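PDB 3F7E: pyridoxamine 5'-phosphate oxidase-related, FMN-binding from Mycobacterium smegmatis, which probably binds the deazaflavin coenzyme F420 and uses it to reduce carbon-carbon double bonds. Local coordinates for residues A[34-39]-A[99-104]; A[62-67]-A[78-83]. One frame throughout, in Å; residues are numbered along the deposited sequence.

Contact 1 (A[34-39]-A[99-104]); sequences MWFAWD and NDRYDG
Trp35 and Tyr102 bring the two backbones nearest, with Trp35 CA 7.6 Å from Tyr102 CA, where residues 34-39 pass the C-terminal end of helix 93-101. In the modelled one of two Trp35 conformers, the five-membered ring lies face to face on the Tyr102 ring, centroids 3.6 Å apart and planes 17° from parallel. The side chains run in opposite senses across the stack, each CB sitting over the other's ring. Beyond the stack, the six-membered ring of Trp35 runs alongside Asn99. Asp103, with positive phi, is the first residue to leave the helical path, closing helix 93-101 with a Schellman motif, and Asn99 bridges this exit: ND2 donates to Gly104 O at 3.0 Å, while OD1 accepts from the N of Leu106. The polar hold comes from Arg101, whose NE (2.8 Å) and NH2 (2.9 Å) take Phe36 O side-on, the oxygen lying in the guanidinium plane. Phe36 N in turn donates to Tyr102 OH at 3.0 Å, nearly straight at 168°. Chi1 of 66° puts Phe36 CG between N and C, and one face of the ring receives both Arg101 NH2 and Tyr102 OH. These also bond Arg14 O and Leu16 O, respectively, tying in the chain before strand 18-23.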
HETATM    1  N   MSE A  34      -7.743   2.085  -0.239  0.50  7.69           N
HETATM    2  CA  MSE A  34      -8.851   2.447  -1.163  0.50  8.54           C
HETATM    3  C   MSE A  34      -9.842   1.285  -1.336  0.50  7.72           C
HETATM    4  O   MSE A  34      -9.419   0.142  -1.400  0.50  7.53           O
HETATM    5  CB  MSE A  34      -8.302   2.766  -2.584  0.50  8.22           C
HETATM    6  CG  MSE A  34      -7.279   3.858  -2.650  0.50 10.99           C
HETATM    7 SE   MSE A  34      -8.070   5.592  -2.266  0.50 13.60          SE
HETATM    8  CE  MSE A  34      -6.579   6.695  -2.767  0.50 13.09           C
ATOM      9  N   TRP A  35     -11.131   1.567  -1.482  0.70  8.00           N
ATOM     10  CA  TRP A  35     -12.026   0.612  -2.133  0.70  7.65           C
ATOM     11  C   TRP A  35     -11.675   0.559  -3.621  0.70  6.56           C
ATOM     12  O   TRP A  35     -11.242   1.572  -4.202  0.70  6.26           O
ATOM     13  CB  TRP A  35     -13.472   1.047  -1.907  0.70  9.61           C
ATOM     14  CG  TRP A  35     -13.965   0.866  -0.446  0.70 11.17           C
ATOM     15  CD1 TRP A  35     -13.424   0.055   0.520  0.70 11.82           C
ATOM     16  CD2 TRP A  35     -15.128   1.456   0.145  0.70 13.75           C
ATOM     17  NE1 TRP A  35     -14.154   0.143   1.691  0.70 12.55           N
ATOM     18  CE2 TRP A  35     -15.213   0.987   1.473  0.70 13.39           C
ATOM     19  CE3 TRP A  35     -16.094   2.356  -0.317  0.70 15.07           C
ATOM     20  CZ2 TRP A  35     -16.232   1.387   2.340  0.70 13.80           C
ATOM     21  CZ3 TRP A  35     -17.107   2.758   0.555  0.70 13.05           C
ATOM     22  CH2 TRP A  35     -17.172   2.258   1.859  0.70 13.19           C
ATOM     23  N   PHE A  36     -11.870  -0.612  -4.234  1.00  6.55           N
ATOM     24  CA  PHE A  36     -11.670  -0.732  -5.667  1.00  6.37           C
ATOM     25  C   PHE A  36     -12.760  -1.618  -6.243  1.00  6.82           C
ATOM     26  O   PHE A  36     -13.375  -2.434  -5.525  1.00  7.16           O
ATOM     27  CB  PHE A  36     -10.264  -1.262  -6.038  1.00  7.22           C
ATOM     28  CG  PHE A  36     -10.013  -2.672  -5.593  1.00  6.65           C
ATOM     29  CD1 PHE A  36      -9.493  -2.923  -4.341  1.00  7.70           C
ATOM     30  CD2 PHE A  36     -10.347  -3.758  -6.394  1.00  7.77           C
ATOM     31  CE1 PHE A  36      -9.283  -4.222  -3.902  1.00  8.77           C
ATOM     32  CE2 PHE A  36     -10.153  -5.053  -5.968  1.00  8.33           C
ATOM     33  CZ  PHE A  36      -9.610  -5.287  -4.721  1.00  9.20           C
ATOM     34  N   ALA A  37     -12.947  -1.522  -7.555  1.00  8.32           N
ATOM     35  CA  ALA A  37     -13.797  -2.457  -8.295  1.00  9.76           C
ATOM     36  C   ALA A  37     -12.965  -3.088  -9.404  1.00  9.24           C
ATOM     37  O   ALA A  37     -12.176  -2.408 -10.028  1.00 11.96           O
ATOM     38  CB  ALA A  37     -15.005  -1.737  -8.899  1.00 11.89           C
ATOM     39  N   TRP A  38     -13.133  -4.381  -9.642  1.00 10.51           N
ATOM     40  CA  TRP A  38     -12.447  -5.122 -10.697  1.00 10.17           C
ATOM     41  C   TRP A  38     -13.493  -5.764 -11.586  1.00 10.30           C
ATOM     42  O   TRP A  38     -14.403  -6.420 -11.083  1.00 11.57           O
ATOM     43  CB  TRP A  38     -11.585  -6.205 -10.042  1.00 11.50           C
ATOM     44  CG  TRP A  38     -10.979  -7.238 -10.968  1.00 11.31           C
ATOM     45  CD1 TRP A  38     -11.298  -8.591 -11.035  1.00 14.21           C
ATOM     46  CD2 TRP A  38      -9.921  -7.042 -11.909  1.00 11.86           C
ATOM     47  NE1 TRP A  38     -10.499  -9.218 -11.949  1.00 15.85           N
ATOM     48  CE2 TRP A  38      -9.657  -8.298 -12.514  1.00 13.50           C
ATOM     49  CE3 TRP A  38      -9.183  -5.922 -12.322  1.00 11.78           C
ATOM     50  CZ2 TRP A  38      -8.671  -8.469 -13.479  1.00 14.26           C
ATOM     51  CZ3 TRP A  38      -8.207  -6.091 -13.286  1.00 12.16           C
ATOM     52  CH2 TRP A  38      -7.964  -7.362 -13.864  1.00 14.22           C
ATOM     53  N   ASP A  39     -13.385  -5.559 -12.895  1.00 10.20           N
ATOM     54  CA  ASP A  39     -14.366  -6.121 -13.828  1.00 10.90           C
ATOM     55  C   ASP A  39     -13.802  -7.280 -14.660  1.00 11.83           C
ATOM     56  O   ASP A  39     -14.448  -7.704 -15.618  1.00 12.52           O
ATOM     57  CB  ASP A  39     -14.944  -5.012 -14.734  1.00 10.95           C
ATOM     58  CG  ASP A  39     -13.950  -4.471 -15.726  1.00  9.63           C
ATOM     59  OD1 ASP A  39     -14.374  -3.591 -16.509  1.00 11.19           O
ATOM     60  OD2 ASP A  39     -12.778  -4.930 -15.724  1.00  9.64           O
ATOM     61  N   ASN A  99     -19.304   1.705  -2.466  1.00 11.42           N
ATOM     62  CA  ASN A  99     -19.805   1.517  -1.108  1.00 12.31           C
ATOM     63  C   ASN A  99     -20.662   0.261  -1.001  1.00 13.20           C
ATOM     64  O   ASN A  99     -20.526  -0.529  -0.047  1.00 13.25           O
ATOM     65  CB  ASN A  99     -20.609   2.713  -0.640  1.00 11.97           C
ATOM     66  CG  ASN A  99     -21.108   2.516   0.759  1.00 12.55           C
ATOM     67  OD1 ASN A  99     -20.322   2.558   1.702  1.00 12.27           O
ATOM     68  ND2 ASN A  99     -22.397   2.216   0.898  1.00 13.00           N
ATOM     69  N   ASP A 100     -21.525   0.058  -1.997  1.00 13.61           N
ATOM     70  CA  ASP A 100     -22.384  -1.125  -2.023  1.00 15.81           C
ATOM     71  C   ASP A 100     -21.559  -2.416  -2.100  1.00 14.70           C
ATOM     72  O   ASP A 100     -21.882  -3.401  -1.410  1.00 16.86           O
ATOM     73  CB  ASP A 100     -23.345  -1.036  -3.193  1.00 17.08           C
ATOM     74  CG  ASP A 100     -24.471  -2.048  -3.103  1.00 21.53           C
ATOM     75  OD1 ASP A 100     -25.116  -2.167  -2.036  1.00 24.53           O
ATOM     76  OD2 ASP A 100     -24.706  -2.715  -4.119  1.00 26.82           O
ATOM     77  N   ARG A 101     -20.523  -2.433  -2.942  1.00 14.47           N
ATOM     78  CA  ARG A 101     -19.628  -3.590  -3.079  1.00 14.40           C
ATOM     79  C   ARG A 101     -19.013  -3.996  -1.725  1.00 13.96           C
ATOM     80  O   ARG A 101     -18.742  -5.173  -1.468  1.00 14.44           O
ATOM     81  CB  ARG A 101     -18.512  -3.287  -4.101  1.00 14.09           C
ATOM     82  CG  ARG A 101     -17.676  -4.504  -4.445  1.00 16.16           C
ATOM     83  CD  ARG A 101     -16.787  -4.311  -5.644  1.00 19.25           C
ATOM     84  NE  ARG A 101     -15.391  -4.299  -5.256  1.00 21.08           N
ATOM     85  CZ  ARG A 101     -14.714  -5.324  -4.732  1.00 18.71           C
ATOM     86  NH1 ARG A 101     -15.302  -6.493  -4.485  1.00 21.36           N
ATOM     87  NH2 ARG A 101     -13.444  -5.163  -4.431  1.00 11.26           N
ATOM     88  N   TYR A 102     -18.788  -2.998  -0.874  1.00 12.95           N
ATOM     89  CA  TYR A 102     -18.147  -3.200   0.418  1.00 13.07           C
ATOM     90  C   TYR A 102     -19.152  -3.282   1.568  1.00 14.37           C
ATOM     91  O   TYR A 102     -18.741  -3.368   2.743  1.00 15.32           O
ATOM     92  CB  TYR A 102     -17.138  -2.067   0.670  1.00 12.14           C
ATOM     93  CG  TYR A 102     -15.866  -2.275  -0.131  1.00 10.59           C
ATOM     94  CD1 TYR A 102     -15.813  -1.960  -1.501  1.00 10.29           C
ATOM     95  CD2 TYR A 102     -14.741  -2.828   0.460  1.00 10.93           C
ATOM     96  CE1 TYR A 102     -14.661  -2.205  -2.249  1.00  9.92           C
ATOM     97  CE2 TYR A 102     -13.566  -3.059  -0.268  1.00  9.90           C
ATOM     98  CZ  TYR A 102     -13.542  -2.746  -1.629  1.00  8.25           C
ATOM     99  OH  TYR A 102     -12.404  -2.968  -2.390  1.00  8.67           O
ATOM    100  N   ASP A 103     -20.450  -3.207   1.240  1.00 15.53           N
ATOM    101  CA  ASP A 103     -21.515  -3.092   2.250  1.00 17.01           C
ATOM    102  C   ASP A 103     -21.188  -2.025   3.305  1.00 16.37           C
ATOM    103  O   ASP A 103     -21.359  -2.223   4.522  1.00 17.23           O
ATOM    104  CB  ASP A 103     -21.829  -4.462   2.856  1.00 18.33           C
ATOM    105  CG  ASP A 103     -22.535  -5.369   1.877  1.00 22.19           C
ATOM    106  OD1 ASP A 103     -23.701  -5.086   1.526  1.00 26.55           O
ATOM    107  OD2 ASP A 103     -21.922  -6.368   1.460  1.00 26.63           O
ATOM    108  N   GLY A 104     -20.730  -0.882   2.803  1.00 15.10           N
ATOM    109  CA  GLY A 104     -20.259   0.210   3.634  1.00 14.91           C
ATOM    110  C   GLY A 104     -21.366   1.120   4.119  1.00 15.23           C
ATOM    111  O   GLY A 104     -22.517   1.025   3.663  1.00 14.87           O
TER

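Contact 2 (A[62-67]-A[78-83])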
ATOM      1  N   ALA A  62       1.467   6.038 -13.894  1.00  6.73           N
ATOM      2  CA  ALA A  62       1.843   4.719 -13.397  1.00  6.43           C
ATOM      3  C   ALA A  62       1.473   4.568 -11.928  1.00  5.97           C
ATOM      4  O   ALA A  62       1.819   5.416 -11.096  1.00  7.29           O
ATOM      5  CB  ALA A  62       3.316   4.456 -13.610  1.00  7.53           C
ATOM      6  N   VAL A  63       0.812   3.467 -11.601  1.00  5.79           N
ATOM      7  CA  VAL A  63       0.349   3.199 -10.256  1.00  5.86           C
ATOM      8  C   VAL A  63       0.670   1.748  -9.864  1.00  5.77           C
ATOM      9  O   VAL A  63       1.038   0.914 -10.708  1.00  5.76           O
ATOM     10  CB  VAL A  63      -1.173   3.455 -10.102  1.00  6.50           C
ATOM     11  CG1 VAL A  63      -1.497   4.877 -10.479  1.00  7.86           C
ATOM     12  CG2 VAL A  63      -2.031   2.438 -10.892  1.00  7.71           C
ATOM     13  N   ALA A  64       0.498   1.436  -8.582  1.00  5.65           N
ATOM     14  CA  ALA A  64       0.641   0.060  -8.107  1.00  6.53           C
ATOM     15  C   ALA A  64      -0.346  -0.144  -6.966  1.00  5.93           C
ATOM     16  O   ALA A  64      -0.570   0.765  -6.192  1.00  7.05           O
ATOM     17  CB  ALA A  64       2.077  -0.216  -7.642  1.00  6.93           C
HETATM   18  N   MSE A  65      -0.920  -1.341  -6.847  1.00  6.77           N
HETATM   19  CA  MSE A  65      -1.888  -1.628  -5.767  1.00  6.73           C
HETATM   20  C   MSE A  65      -1.516  -2.940  -5.103  1.00  6.62           C
HETATM   21  O   MSE A  65      -1.221  -3.948  -5.761  1.00  9.55           O
HETATM   22  CB  MSE A  65      -3.321  -1.745  -6.313  1.00  7.82           C
HETATM   23  CG  MSE A  65      -4.365  -1.824  -5.218  1.00  7.93           C
HETATM   24 SE   MSE A  65      -6.173  -2.092  -5.862  1.00 10.68          SE
HETATM   25  CE  MSE A  65      -6.074  -4.005  -6.169  1.00 11.55           C
ATOM     26  N   SER A  66      -1.533  -2.923  -3.777  0.70  6.07           N
ATOM     27  CA  SER A  66      -1.268  -4.086  -2.928  0.70  6.44           C
ATOM     28  C   SER A  66      -2.542  -4.487  -2.195  0.70  6.04           C
ATOM     29  O   SER A  66      -3.175  -3.682  -1.497  0.70  6.67           O
ATOM     30  CB  SER A  66      -0.174  -3.709  -1.910  0.70  7.23           C
ATOM     31  OG  SER A  66      -0.074  -4.695  -0.890  0.70  8.20           O
ATOM     32  N   VAL A  67      -2.973  -5.839  -2.346  0.60  6.26           N
ATOM     33  CA  VAL A  67      -4.115  -6.392  -1.630  0.60  6.37           C
ATOM     34  C   VAL A  67      -3.611  -7.655  -0.943  0.60  6.59           C
ATOM     35  O   VAL A  67      -2.856  -8.436  -1.532  0.60  7.51           O
ATOM     36  CB  VAL A  67      -5.370  -6.572  -2.562  0.60  7.64           C
ATOM     37  CG1 VAL A  67      -5.070  -7.492  -3.724  0.60  8.91           C
ATOM     38  CG2 VAL A  67      -6.601  -7.039  -1.781  0.60 10.12           C
ATOM     39  N   GLU A  78       0.008  -8.160  -5.820  1.00  8.00           N
ATOM     40  CA  GLU A  78       0.520  -6.830  -6.155  1.00  8.06           C
ATOM     41  C   GLU A  78       0.259  -6.576  -7.626  1.00  8.07           C
ATOM     42  O   GLU A  78       0.685  -7.366  -8.473  1.00  8.61           O
ATOM     43  CB  GLU A  78       2.031  -6.759  -5.875  1.00  9.23           C
ATOM     44  CG  GLU A  78       2.385  -7.020  -4.423  1.00  9.45           C
ATOM     45  CD  GLU A  78       3.825  -7.363  -4.218  1.00 11.63           C
ATOM     46  OE1 GLU A  78       4.603  -7.241  -5.186  1.00 13.88           O
ATOM     47  OE2 GLU A  78       4.203  -7.760  -3.083  1.00 12.93           O
ATOM     48  N   VAL A  79      -0.440  -5.477  -7.933  1.00  7.96           N
ATOM     49  CA  VAL A  79      -0.820  -5.140  -9.311  1.00  8.77           C
ATOM     50  C   VAL A  79      -0.166  -3.832  -9.729  1.00  8.70           C
ATOM     51  O   VAL A  79      -0.476  -2.810  -9.164  1.00 11.90           O
ATOM     52  CB  VAL A  79      -2.358  -4.953  -9.450  1.00  9.38           C
ATOM     53  CG1 VAL A  79      -2.775  -4.761 -10.932  1.00 10.88           C
ATOM     54  CG2 VAL A  79      -3.137  -6.147  -8.829  1.00 11.05           C
ATOM     55  N   ARG A  80       0.705  -3.833 -10.727  1.00  7.05           N
ATOM     56  CA  ARG A  80       1.200  -2.556 -11.291  1.00  7.04           C
ATOM     57  C   ARG A  80       0.361  -2.245 -12.527  1.00  7.22           C
ATOM     58  O   ARG A  80      -0.150  -3.169 -13.176  1.00  8.17           O
ATOM     59  CB  ARG A  80       2.687  -2.649 -11.612  1.00  8.04           C
ATOM     60  CG  ARG A  80       3.553  -2.732 -10.351  1.00  8.43           C
ATOM     61  CD  ARG A  80       4.849  -3.483 -10.604  1.00 10.79           C
ATOM     62  NE  ARG A  80       5.597  -2.853 -11.676  1.00 10.52           N
ATOM     63  CZ  ARG A  80       6.388  -3.515 -12.525  1.00  9.83           C
ATOM     64  NH1 ARG A  80       7.002  -2.840 -13.493  1.00 12.27           N
ATOM     65  NH2 ARG A  80       6.557  -4.852 -12.431  1.00 10.99           N
ATOM     66  N   GLY A  81       0.179  -0.973 -12.849  1.00  6.57           N
ATOM     67  CA  GLY A  81      -0.642  -0.665 -14.020  1.00  7.69           C
ATOM     68  C   GLY A  81      -0.549   0.800 -14.375  1.00  6.91           C
ATOM     69  O   GLY A  81       0.238   1.562 -13.788  1.00  7.69           O
ATOM     70  N   LEU A  82      -1.346   1.177 -15.368  1.00  7.05           N
ATOM     71  CA  LEU A  82      -1.393   2.545 -15.859  1.00  7.15           C
ATOM     72  C   LEU A  82      -2.812   3.075 -15.823  1.00  6.71           C
ATOM     73  O   LEU A  82      -3.771   2.367 -16.217  1.00  7.75           O
ATOM     74  CB  LEU A  82      -0.887   2.594 -17.309  1.00  8.64           C
ATOM     75  CG  LEU A  82       0.599   2.281 -17.532  1.00 10.42           C
ATOM     76  CD1 LEU A  82       0.907   2.075 -18.998  1.00 13.77           C
ATOM     77  CD2 LEU A  82       1.505   3.362 -16.962  1.00 13.59           C
ATOM     78  N   VAL A  83      -2.972   4.328 -15.382  1.00  6.94           N
ATOM     79  CA  VAL A  83      -4.266   4.993 -15.511  1.00  7.13           C
ATOM     80  C   VAL A  83      -4.509   5.235 -16.993  1.00  7.63           C
ATOM     81  O   VAL A  83      -3.710   5.903 -17.682  1.00  9.21           O
ATOM     82  CB  VAL A  83      -4.279   6.333 -14.745  1.00  7.55           C
ATOM     83  CG1 VAL A  83      -5.571   7.103 -15.027  1.00  8.56           C
ATOM     84  CG2 VAL A  83      -4.083   6.073 -13.252  1.00  7.89           C
TER
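Val63 and Gly81 face each other as a hydrogen-bonded antiparallel pair: Val63 N reaches Gly81 O at 3.0 Å in an almost straight bond (176°), and Gly81 N returns one to Val63 O at 3.0 Å. Two residues on, Met65 and Val79 repeat the pattern more tightly, with Met65 N to Val79 O and Val79 N to Met65 O both 2.8 Å. Ala64 and Arg80 form the non-hydrogen-bonded pair between them, where a CA-H...O contact runs from Ala64 CA to Val79 O (3.3 Å). This is the regular ladder of a beta hairpin, its strands 161° apart in direction, and it lies in the antiparallel sheet of the FMN-binding split barrel. Side-chain contact is lighter. Glycine at 81 gives Val63 no side chain opposite it; Val63 CG2 lies near the Gly81 carbonyl, while CG1, set anti to the carbonyl carbon (chi1 -58°), meets Val83 CG2 at 4.0 Å. Across the other face, Leu82 CD2 covers Ala62, 4.0 Å from its CB, and Arg80 CG brushes Ala64 CB. That second face, which also carries Glu78, packs against the second subunit: Ala64 and Glu78 rest on its Val31. On the Val63 face, selenomethionine Met65 and Val79 turn inward to Leu43 of strand 43-48, and the hairpin is flanked by strand 18-23 beside 62-68 and strand 116-127 beside 76-88.

In the fold
After helix 9-13, strands 18-23 and 29-34 lead the chain into residues 34-39. The loop that contact 1 will close starts here and ends at residues 99-104, taking in strand 43-48, helix 52-59 and the hairpin. Contact 2 closes a much shorter loop wholly within it, pairing strand 62-68 with strand 76-88, and helix 93-101 then brings the chain back to contact 1. The centres lie about 17 Å apart, on opposite sides of the chain's centre, yet the two meet: Phe36 CD1 packs 3.7 Å from Met65 SE. Contact 2 joins two inner strands of the sheet and presents one face to the second subunit, whereas contact 1 fastens the helix end to the sheet's edge region.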